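Local coordinates for aminopeptidase (Aneurinibacillus sp. AM-1, PDB 5IB9), which probably acts as a zinc-dependent aminopeptidase, removing amino acids one at a time from the amino ends of peptides, at residues Gln58-Glu63 with Phe269-Asn274. Numbering follows the deposited sequence.
Sequences QPFQFE and FGAEEN. With ZN (zinc ion), chain B; BES (2-(3-amino-2-hydroxy-4-phenyl-butyrylamino)-4-methyl-pentanoic acid), chain H.
F60 and F62, alternate residues on the same side of strand 55-66, both meet the methyl group of A271, in the active-site loop of this M28-family metallopeptidase. The loop follows strand 263-269 and leads to helix 277-283; G270, A271 and N274 face the two phenylalanines, while the E272 carboxylate lies against the inhibitor BES, OE1 3.1 Å from its O2. No hydrogen bond joins the two segments, and the contact is buried van der Waals packing.

A271 CB meets the two rings differently. It lies at the edge of the F60 ring, near its plane, 3.7 Å from CE1, but over one face of the F62 ring, 4.3 Å from CE2. Both phenylalanine CB atoms point toward the loop, and chi1 (56° in F60) sets CG between N and C, continuing toward A271. F60 CZ also reaches the G270 carbonyl, 3.7 Å from its O, and I277 and K281 of the following helix pack on the same ring.

Beyond A271 the chain turns, with a weak hydrogen bond from N274 N to A271 O. E273 grips the zinc unevenly, 2.1 Å from OE2 and 2.6 Å from OE1, with D240, H371 and the inhibitor's O2 and O3 as further ligands. On the strand side, the N274 side chain crosses F62 at about a right angle, the amide and ring planes 59° apart, and its OD1 lies 3.5 Å from F62 CE1.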
ATOM      1  N   GLN A  58       7.166 -10.089   7.726  1.00  8.95           N
ATOM      2  CA  GLN A  58       6.044  -9.246   7.236  1.00 10.13           C
ATOM      3  C   GLN A  58       5.644  -9.677   5.817  1.00 10.21           C
ATOM      4  O   GLN A  58       6.441  -9.533   4.923  1.00 10.56           O
ATOM      5  CB  GLN A  58       6.447  -7.774   7.288  1.00 10.65           C
ATOM      6  CG  GLN A  58       5.278  -6.824   6.770  1.00  9.39           C
ATOM      7  CD  GLN A  58       5.748  -5.461   6.477  1.00 10.72           C
ATOM      8  OE1 GLN A  58       6.961  -5.156   6.314  1.00 11.17           O
ATOM      9  NE2 GLN A  58       4.840  -4.532   6.431  1.00 11.02           N
ATOM     10  N   PRO A  59       4.402 -10.171   5.609  1.00  9.36           N
ATOM     11  CA  PRO A  59       3.979 -10.610   4.250  1.00  9.71           C
ATOM     12  C   PRO A  59       3.482  -9.428   3.530  1.00 10.79           C
ATOM     13  O   PRO A  59       2.965  -8.456   4.166  1.00 13.05           O
ATOM     14  CB  PRO A  59       2.832 -11.614   4.532  1.00  9.57           C
ATOM     15  CG  PRO A  59       2.152 -11.017   5.820  1.00 10.70           C
ATOM     16  CD  PRO A  59       3.319 -10.363   6.632  1.00  9.87           C
ATOM     17  N   PHE A  60       3.474  -9.484   2.182  1.00 10.52           N
ATOM     18  CA  PHE A  60       2.781  -8.445   1.433  1.00 11.02           C
ATOM     19  C   PHE A  60       2.439  -9.015   0.059  1.00 13.80           C
ATOM     20  O   PHE A  60       3.131  -9.837  -0.445  1.00 12.61           O
ATOM     21  CB  PHE A  60       3.562  -7.096   1.288  1.00 11.25           C
ATOM     22  CG  PHE A  60       4.899  -7.240   0.677  1.00 10.53           C
ATOM     23  CD1 PHE A  60       5.133  -7.211  -0.736  1.00 11.00           C
ATOM     24  CD2 PHE A  60       5.987  -7.552   1.480  1.00 10.90           C
ATOM     25  CE1 PHE A  60       6.443  -7.433  -1.224  1.00  9.81           C
ATOM     26  CE2 PHE A  60       7.249  -7.747   0.958  1.00 10.42           C
ATOM     27  CZ  PHE A  60       7.534  -7.668  -0.376  1.00 10.16           C
ATOM     28  N   GLN A  61       1.311  -8.604  -0.510  1.00 16.68           N
ATOM     29  CA  GLN A  61       0.999  -9.052  -1.865  1.00 17.27           C
ATOM     30  C   GLN A  61       1.420  -7.995  -2.866  1.00 18.01           C
ATOM     31  O   GLN A  61       1.458  -6.787  -2.562  1.00 19.85           O
ATOM     32  CB  GLN A  61      -0.503  -9.333  -2.021  1.00 18.68           C
ATOM     33  CG  GLN A  61      -0.930 -10.573  -1.230  1.00 18.96           C
ATOM     34  CD  GLN A  61      -2.471 -10.854  -1.276  1.00 28.95           C
ATOM     35  OE1 GLN A  61      -3.229 -10.108  -1.905  1.00 32.82           O
ATOM     36  NE2 GLN A  61      -2.920 -11.906  -0.566  1.00 29.24           N
ATOM     37  N   PHE A  62       1.655  -8.431  -4.108  1.00 16.26           N
ATOM     38  CA  PHE A  62       1.955  -7.511  -5.196  1.00 19.99           C
ATOM     39  C   PHE A  62       1.582  -8.256  -6.443  1.00 20.72           C
ATOM     40  O   PHE A  62       1.383  -9.487  -6.453  1.00 19.43           O
ATOM     41  CB  PHE A  62       3.450  -7.084  -5.148  1.00 20.06           C
ATOM     42  CG  PHE A  62       4.386  -8.168  -5.539  1.00 17.88           C
ATOM     43  CD1 PHE A  62       4.884  -8.266  -6.832  1.00 23.93           C
ATOM     44  CD2 PHE A  62       4.745  -9.192  -4.609  1.00 20.44           C
ATOM     45  CE1 PHE A  62       5.755  -9.310  -7.180  1.00 22.76           C
ATOM     46  CE2 PHE A  62       5.573 -10.224  -4.927  1.00 26.54           C
ATOM     47  CZ  PHE A  62       6.102 -10.320  -6.222  1.00 25.34           C
ATOM     48  N   GLU A  63       1.524  -7.492  -7.531  1.00 22.73           N
ATOM     49  CA  GLU A  63       1.121  -8.085  -8.803  1.00 25.97           C
ATOM     50  C   GLU A  63       2.366  -8.522  -9.552  1.00 25.48           C
ATOM     51  O   GLU A  63       3.208  -7.684  -9.860  1.00 29.57           O
ATOM     52  CB  GLU A  63       0.287  -7.046  -9.597  1.00 27.38           C
ATOM     53  CG  GLU A  63      -1.088  -6.704  -8.994  1.00 30.04           C
ATOM     54  CD  GLU A  63      -1.965  -7.941  -8.731  1.00 40.78           C
ATOM     55  OE1 GLU A  63      -2.378  -8.177  -7.545  1.00 41.72           O
ATOM     56  OE2 GLU A  63      -2.248  -8.678  -9.715  1.00 43.96           O
ATOM     57  N   PHE A 269      14.721  -7.325   2.716  1.00  8.44           N
ATOM     58  CA  PHE A 269      13.466  -6.938   2.044  1.00  7.46           C
ATOM     59  C   PHE A 269      13.140  -7.839   0.881  1.00  9.33           C
ATOM     60  O   PHE A 269      14.054  -8.242   0.159  1.00  9.61           O
ATOM     61  CB  PHE A 269      13.599  -5.534   1.530  1.00  8.21           C
ATOM     62  CG  PHE A 269      13.887  -4.472   2.538  1.00  7.40           C
ATOM     63  CD1 PHE A 269      12.886  -4.077   3.469  1.00  8.13           C
ATOM     64  CD2 PHE A 269      15.101  -3.833   2.615  1.00  8.47           C
ATOM     65  CE1 PHE A 269      13.136  -3.084   4.430  1.00  9.48           C
ATOM     66  CE2 PHE A 269      15.363  -2.824   3.561  1.00  8.07           C
ATOM     67  CZ  PHE A 269      14.380  -2.472   4.446  1.00  9.20           C
ATOM     68  N   GLY A 270      11.845  -8.093   0.680  1.00  8.07           N
ATOM     69  CA  GLY A 270      11.439  -8.845  -0.522  1.00  8.68           C
ATOM     70  C   GLY A 270      11.105  -7.900  -1.650  1.00  9.33           C
ATOM     71  O   GLY A 270      10.911  -6.706  -1.485  1.00 10.27           O
ATOM     72  N   ALA A 271      11.055  -8.490  -2.854  1.00 10.73           N
ATOM     73  CA  ALA A 271      10.504  -7.786  -4.054  1.00 11.55           C
ATOM     74  C   ALA A 271      11.180  -6.517  -4.300  1.00  9.82           C
ATOM     75  O   ALA A 271      10.603  -5.564  -4.769  1.00 12.09           O
ATOM     76  CB  ALA A 271       8.930  -7.682  -3.984  1.00 12.54           C
ATOM     77  N   GLU A 272      12.472  -6.375  -4.016  1.00 10.10           N
ATOM     78  CA  GLU A 272      13.260  -5.193  -4.352  1.00 10.55           C
ATOM     79  C   GLU A 272      13.308  -4.991  -5.883  1.00 11.05           C
ATOM     80  O   GLU A 272      13.172  -3.845  -6.346  1.00 12.72           O
ATOM     81  CB  GLU A 272      14.666  -5.220  -3.708  1.00 11.40           C
ATOM     82  CG  GLU A 272      15.436  -3.901  -3.868  1.00 10.90           C
ATOM     83  CD  GLU A 272      16.298  -3.872  -5.152  1.00 13.06           C
ATOM     84  OE1 GLU A 272      16.396  -4.884  -5.892  1.00 14.41           O
ATOM     85  OE2 GLU A 272      16.819  -2.749  -5.330  1.00 17.33           O
ATOM     86  N   GLU A 273      13.470  -6.113  -6.564  1.00 13.29           N
ATOM     87  CA  GLU A 273      13.750  -5.987  -8.027  1.00 13.76           C
ATOM     88  C   GLU A 273      12.475  -5.620  -8.767  1.00 15.85           C
ATOM     89  O   GLU A 273      12.582  -5.165  -9.939  1.00 18.34           O
ATOM     90  CB  GLU A 273      14.276  -7.311  -8.492  1.00 11.36           C
ATOM     91  CG  GLU A 273      15.664  -7.804  -7.930  1.00 15.10           C
ATOM     92  CD  GLU A 273      16.872  -6.964  -8.389  1.00 11.43           C
ATOM     93  OE1 GLU A 273      16.643  -5.908  -9.062  1.00 17.02           O
ATOM     94  OE2 GLU A 273      18.052  -7.394  -7.991  1.00 13.75           O
ATOM     95  N   ASN A 274      11.346  -5.748  -8.119  1.00 14.97           N
ATOM     96  CA  ASN A 274      10.046  -5.380  -8.640  1.00 18.04           C
ATOM     97  C   ASN A 274       9.661  -3.938  -8.442  1.00 18.60           C
ATOM     98  O   ASN A 274       8.503  -3.566  -8.691  1.00 23.30           O
ATOM     99  CB  ASN A 274       8.914  -6.262  -7.953  1.00 19.32           C
ATOM    100  CG  ASN A 274       9.188  -7.761  -8.066  1.00 21.13           C
ATOM    101  OD1 ASN A 274       8.666  -8.448  -8.971  1.00 34.70           O
ATOM    102  ND2 ASN A 274      10.128  -8.236  -7.269  1.00 20.68           N
TER
HETATM  103 ZN    ZN B1001      19.208  -5.862  -8.862  1.00 15.26          ZN
HETATM  104  N2  BES H1007      21.394  -3.350  -6.880  1.00 29.66           N
HETATM  105  C1  BES H1007      20.473  -2.817  -7.884  1.00 27.97           C
HETATM  106  C6  BES H1007      20.660  -1.303  -7.947  1.00 33.25           C
HETATM  107  C7  BES H1007      21.953  -0.755  -8.540  1.00 35.98           C
HETATM  108  C8  BES H1007      22.595  -1.337  -9.661  1.00 34.28           C
HETATM  109  C12 BES H1007      22.499   0.409  -7.955  1.00 37.64           C
HETATM  110  C9  BES H1007      23.769  -0.747 -10.176  1.00 36.77           C
HETATM  111  C11 BES H1007      23.687   0.999  -8.471  1.00 37.15           C
HETATM  112  C10 BES H1007      24.315   0.407  -9.577  1.00 38.14           C
HETATM  113  C2  BES H1007      19.031  -3.189  -7.522  1.00 30.12           C
HETATM  114  O2  BES H1007      19.174  -4.572  -7.200  1.00 16.18           O
HETATM  115  C3  BES H1007      18.247  -3.023  -8.778  1.00 31.36           C
HETATM  116  O3  BES H1007      18.503  -3.772  -9.715  1.00 33.29           O
HETATM  117  N1  BES H1007      17.412  -2.044  -8.833  1.00 31.73           N
HETATM  118  C4  BES H1007      16.683  -1.795 -10.081  1.00 32.45           C
HETATM  119  C13 BES H1007      15.816  -0.594  -9.745  1.00 32.18           C
HETATM  120  C14 BES H1007      14.778  -0.849  -8.647  1.00 36.21           C
HETATM  121  C15 BES H1007      13.965   0.439  -8.593  1.00 33.67           C
HETATM  122  C16 BES H1007      13.907  -2.089  -8.855  1.00 31.23           C
HETATM  123  C5  BES H1007      17.573  -1.318 -11.221  1.00 38.43           C
HETATM  124  O1  BES H1007      17.134  -1.389 -12.406  1.00 42.14           O
HETATM  125  O4  BES H1007      18.710  -0.850 -11.025  1.00 34.51           O